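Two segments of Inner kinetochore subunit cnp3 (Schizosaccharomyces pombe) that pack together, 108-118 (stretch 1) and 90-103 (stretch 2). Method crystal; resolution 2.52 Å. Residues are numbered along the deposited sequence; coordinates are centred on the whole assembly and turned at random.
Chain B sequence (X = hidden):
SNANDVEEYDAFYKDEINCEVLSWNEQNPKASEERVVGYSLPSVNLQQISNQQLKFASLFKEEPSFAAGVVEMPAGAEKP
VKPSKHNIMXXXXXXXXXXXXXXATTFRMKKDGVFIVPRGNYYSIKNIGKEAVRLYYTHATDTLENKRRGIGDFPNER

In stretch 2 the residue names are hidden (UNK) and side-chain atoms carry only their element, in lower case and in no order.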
# COMPACT_ATOMS: atom_id res chain seq x y z
N ARG B 108 8.88 -17.97 -2.03
CA ARG B 108 9.28 -17.31 -0.79
C ARG B 108 10.02 -16.03 -1.13
O ARG B 108 10.33 -15.74 -2.30
CB ARG B 108 10.04 -18.27 0.12
CG ARG B 108 10.66 -19.30 -0.76
CD ARG B 108 11.61 -20.45 -0.26
NE ARG B 108 13.05 -20.19 -0.46
CZ ARG B 108 14.05 -21.10 -0.29
NH1 ARG B 108 15.31 -20.72 -0.49
NH2 ARG B 108 13.86 -22.45 -0.17
N MSE B 109 10.26 -15.24 -0.09
CA MSE B 109 10.47 -13.81 -0.21
C MSE B 109 11.00 -13.35 1.13
O MSE B 109 10.50 -13.78 2.17
CB MSE B 109 9.16 -13.08 -0.53
CG MSE B 109 8.98 -12.67 -1.97
SE MSE B 109 7.35 -11.63 -2.23
CE MSE B 109 7.46 -11.49 -4.17
N LYS B 110 12.02 -12.51 1.12
CA LYS B 110 12.38 -11.75 2.31
C LYS B 110 12.26 -10.27 1.99
O LYS B 110 11.48 -9.85 1.13
CB LYS B 110 13.78 -12.03 2.85
CG LYS B 110 14.93 -11.67 1.98
CD LYS B 110 15.95 -12.77 1.72
CE LYS B 110 17.06 -11.91 1.06
NZ LYS B 110 18.46 -12.60 1.02
N LYS B 111 13.05 -9.48 2.72
CA LYS B 111 12.96 -8.03 2.76
C LYS B 111 12.96 -7.42 1.37
O LYS B 111 13.69 -7.86 0.48
CB LYS B 111 14.15 -7.47 3.57
CG LYS B 111 14.42 -5.96 3.39
CD LYS B 111 14.72 -5.25 4.71
CE LYS B 111 14.56 -3.72 4.57
NZ LYS B 111 13.43 -3.12 5.39
N ASP B 112 12.08 -6.44 1.18
CA ASP B 112 11.92 -5.67 -0.04
C ASP B 112 11.23 -6.45 -1.15
O ASP B 112 11.29 -6.07 -2.32
CB ASP B 112 13.26 -5.11 -0.54
CG ASP B 112 13.82 -4.06 0.39
OD1 ASP B 112 13.12 -3.70 1.37
OD2 ASP B 112 14.94 -3.58 0.14
N GLY B 113 10.54 -7.54 -0.80
CA GLY B 113 9.68 -8.24 -1.73
C GLY B 113 8.25 -7.79 -1.48
O GLY B 113 7.88 -7.49 -0.34
N VAL B 114 7.47 -7.71 -2.55
CA VAL B 114 6.05 -7.38 -2.46
C VAL B 114 5.26 -8.36 -3.32
O VAL B 114 5.73 -8.79 -4.37
CB VAL B 114 5.76 -5.92 -2.88
CG1 VAL B 114 6.41 -4.95 -1.92
CG2 VAL B 114 6.24 -5.67 -4.31
N PHE B 115 4.07 -8.71 -2.85
CA PHE B 115 3.17 -9.51 -3.66
C PHE B 115 1.75 -9.01 -3.44
O PHE B 115 1.45 -8.36 -2.43
CB PHE B 115 3.30 -11.01 -3.35
CG PHE B 115 2.71 -11.42 -2.03
CD1 PHE B 115 3.43 -11.29 -0.86
CD2 PHE B 115 1.44 -11.97 -1.97
CE1 PHE B 115 2.89 -11.69 0.35
CE2 PHE B 115 0.90 -12.37 -0.76
CZ PHE B 115 1.63 -12.23 0.40
N ILE B 116 0.89 -9.28 -4.42
CA ILE B 116 -0.51 -8.90 -4.37
C ILE B 116 -1.36 -10.16 -4.37
O ILE B 116 -1.00 -11.17 -4.97
CB ILE B 116 -0.94 -8.01 -5.56
CG1 ILE B 116 -0.54 -8.68 -6.88
CG2 ILE B 116 -0.35 -6.62 -5.41
CD1 ILE B 116 -1.27 -8.13 -8.08
N VAL B 117 -2.50 -10.08 -3.71
CA VAL B 117 -3.52 -11.10 -3.86
C VAL B 117 -4.70 -10.43 -4.55
O VAL B 117 -5.46 -9.70 -3.89
CB VAL B 117 -3.92 -11.70 -2.50
CG1 VAL B 117 -4.90 -12.86 -2.70
CG2 VAL B 117 -2.69 -12.13 -1.72
N PRO B 118 -4.88 -10.60 -5.86
CA PRO B 118 -6.00 -9.95 -6.54
C PRO B 118 -7.33 -10.41 -5.95
O PRO B 118 -7.43 -11.44 -5.29
CB PRO B 118 -5.86 -10.40 -7.99
CG PRO B 118 -4.44 -10.84 -8.13
CD PRO B 118 -4.03 -11.37 -6.78
N UNK B 90 -2.29 -6.19 -0.73
CA UNK B 90 -0.88 -5.89 -0.97
C UNK B 90 -0.09 -6.16 0.30
O UNK B 90 -0.58 -5.93 1.41
o UNK B 90 0.44 -4.30 -2.25
c UNK B 90 -0.68 -4.43 -1.40
N UNK B 91 1.11 -6.70 0.13
CA UNK B 91 2.00 -6.96 1.25
C UNK B 91 3.40 -6.52 0.86
O UNK B 91 3.86 -6.83 -0.24
c UNK B 91 2.00 -8.44 1.64
c UNK B 91 -0.22 -9.56 1.40
c UNK B 91 -1.42 -9.99 1.92
c UNK B 91 0.39 -8.69 3.53
c UNK B 91 0.70 -8.91 2.20
c UNK B 91 -1.71 -9.76 3.25
c UNK B 91 -0.81 -9.12 4.05
N UNK B 92 4.07 -5.79 1.76
CA UNK B 92 5.48 -5.48 1.62
C UNK B 92 6.22 -6.02 2.83
O UNK B 92 5.88 -5.71 3.97
s UNK B 92 7.48 -3.56 1.25
c UNK B 92 5.71 -3.97 1.48
N UNK B 93 7.26 -6.82 2.57
CA UNK B 93 7.95 -7.56 3.61
C UNK B 93 9.11 -6.71 4.09
O UNK B 93 10.08 -6.49 3.36
c UNK B 93 8.44 -8.92 3.10
c UNK B 93 8.96 -9.79 4.26
c UNK B 93 7.75 -10.70 1.46
c UNK B 93 7.31 -9.60 2.34
N UNK B 94 9.03 -6.26 5.34
CA UNK B 94 10.06 -5.40 5.90
C UNK B 94 11.17 -6.19 6.56
O UNK B 94 12.31 -5.71 6.59
c UNK B 94 8.32 -3.53 6.39
c UNK B 94 8.05 -2.43 7.40
c UNK B 94 8.66 -2.94 5.03
c UNK B 94 9.44 -4.44 6.91
N UNK B 95 10.88 -7.38 7.08
CA UNK B 95 11.90 -8.18 7.76
C UNK B 95 11.43 -9.62 7.87
O UNK B 95 10.23 -9.89 7.96
o UNK B 95 13.05 -7.02 11.72
c UNK B 95 12.18 -7.90 11.65
n UNK B 95 11.73 -8.54 12.72
c UNK B 95 12.23 -7.60 9.15
c UNK B 95 11.56 -8.29 10.32
N UNK B 96 12.38 -10.54 7.85
CA UNK B 96 12.09 -11.94 8.09
C UNK B 96 12.08 -12.75 6.81
O UNK B 96 12.47 -12.30 5.73
N UNK B 97 11.61 -13.99 6.95
CA UNK B 97 11.49 -14.90 5.82
C UNK B 97 10.11 -15.56 5.85
O UNK B 97 9.70 -16.08 6.89
n UNK B 97 15.34 -17.50 8.88
c UNK B 97 12.57 -15.99 5.87
c UNK B 97 14.91 -16.70 6.53
c UNK B 97 15.84 -16.69 7.74
c UNK B 97 13.85 -15.60 6.61
N UNK B 98 9.42 -15.55 4.70
CA UNK B 98 8.09 -16.14 4.58
C UNK B 98 8.02 -16.96 3.30
O UNK B 98 8.67 -16.63 2.31
c UNK B 98 5.90 -13.20 3.25
c UNK B 98 7.05 -14.20 3.35
c UNK B 98 6.95 -15.10 4.57
c UNK B 98 6.94 -14.30 5.85
N UNK B 99 7.18 -17.99 3.33
CA UNK B 99 6.78 -18.75 2.15
C UNK B 99 5.28 -18.56 1.98
O UNK B 99 4.50 -18.82 2.91
c UNK B 99 7.12 -20.23 2.29
c UNK B 99 6.05 -22.38 1.50
o UNK B 99 5.91 -23.28 0.66
c UNK B 99 6.74 -21.08 1.09
o UNK B 99 5.65 -22.49 2.68
N UNK B 100 4.88 -18.09 0.81
CA UNK B 100 3.50 -17.70 0.57
C UNK B 100 2.94 -18.43 -0.64
O UNK B 100 3.64 -18.63 -1.64
c UNK B 100 4.47 -15.65 -0.46
c UNK B 100 3.39 -16.17 0.45
c UNK B 100 2.02 -15.77 -0.06
N UNK B 101 1.69 -18.89 -0.51
CA UNK B 101 0.84 -19.44 -1.57
C UNK B 101 -0.23 -18.47 -2.02
O UNK B 101 -1.04 -17.99 -1.21
c UNK B 101 -0.65 -21.43 -2.38
c UNK B 101 0.19 -20.78 -1.19
o UNK B 101 1.02 -21.59 -0.36
N UNK B 102 -0.22 -18.21 -3.33
CA UNK B 102 -1.32 -17.53 -4.00
C UNK B 102 -1.82 -18.49 -5.06
O UNK B 102 -1.15 -18.69 -6.08
c UNK B 102 -0.89 -16.20 -4.62
c UNK B 102 -0.30 -15.29 -3.58
c UNK B 102 -2.06 -15.53 -5.34
N UNK B 103 -2.99 -19.09 -4.83
CA UNK B 103 -3.67 -19.95 -5.82
C UNK B 103 -2.81 -21.13 -6.26
O UNK B 103 -2.62 -21.38 -7.46
n UNK B 103 -5.72 -17.40 -7.62
o UNK B 103 -5.94 -18.41 -5.62
c UNK B 103 -5.35 -18.28 -6.69
c UNK B 103 -4.14 -19.14 -7.02

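Position 90 carries one carbon and then one oxygen, the oxygen 4.0 Å from Ile116 CG2. This is Ser90, small enough to share its face of the sheet with Ile116.

Position 91 has one carbon leading to a six-carbon ring, whose nearest atom lies 3.4 Å from Phe115 CZ. With no hydroxyl on the ring, it is Phe91. The two rings are near parallel but slid apart, and Val117 CG2 sits at the edge of this one, 4.4 Å from Phe91 CE2; a flat, apolar group suits that buried site.

At position 92 a carbon bears a sulfur, and CB lies 3.6 Å from Val114 CG1. Cys92 is compact and fits beside Val114 in a buried setting.

Position 93 has four carbons, forked at the first; its two-carbon arm ends 3.4 Å from CB of Met109, a selenomethionine. It is Ile93, a branched apolar side chain suited to this buried place, where CA-to-CB points toward the other stretch.

Position 94 has four carbons forked at the second, and CA-to-CB points away. It is Leu94, its apolar side chain buried; its carbonyl O accepts a hydrogen bond from Lys111 NZ at 3.1 Å.

Position 95 shows three carbons, the third bearing one oxygen and one nitrogen, without contact here. Gln95 has its NE2 hydrogen-bonded elsewhere in the structure.

Position 96 has no side-chain atoms; its O lies 3.2 Å from Lys110 CB. Its phi of 103° and psi of -170° would jam a CB against the preceding carbonyl, so Gly96 suits the bend.

Position 97 has four carbons in a row ending in nitrogen, its end leading away. Lys97 suits an exposed site with its charged amine.

Position 98 has four carbons forked at the first, the longer arm ending 4.4 Å from Phe115 CE1: Ile98, apolar and buried beside that ring.

At position 99, three carbons end in two oxygens, and CB lies 4.1 Å from Arg108 CB. Glu99 pairs with Arg108 across the strands, while both ends lead away.

Position 100 has one carbon carrying two more, one 3.6 Å from Phe115 CZ: Val100, buried over one face of the ring.

At position 101 a carbon bears one oxygen and one carbon, and CA-to-CB points away: Thr101, its OG1 hydrogen-bonded elsewhere.

Position 102 repeats the three-carbon fork, one tip 4.1 Å from Phe115 CD2: Val102, also apolar and buried.

Position 103 has two carbons, the second with oxygen and nitrogen, without contact here: Asn103, which tolerates its positive phi (58°).

Two antiparallel ladders hold the stretches together. Phe91 and Phe115 exchange backbone hydrogen bonds; Ile98 N donates to Met109 O at 3.3 Å. Phe115 packs among Phe91, Ile98, Val100 and Val102.

Stretch 2, residues 90-103: SFCILQGKIEVTVN
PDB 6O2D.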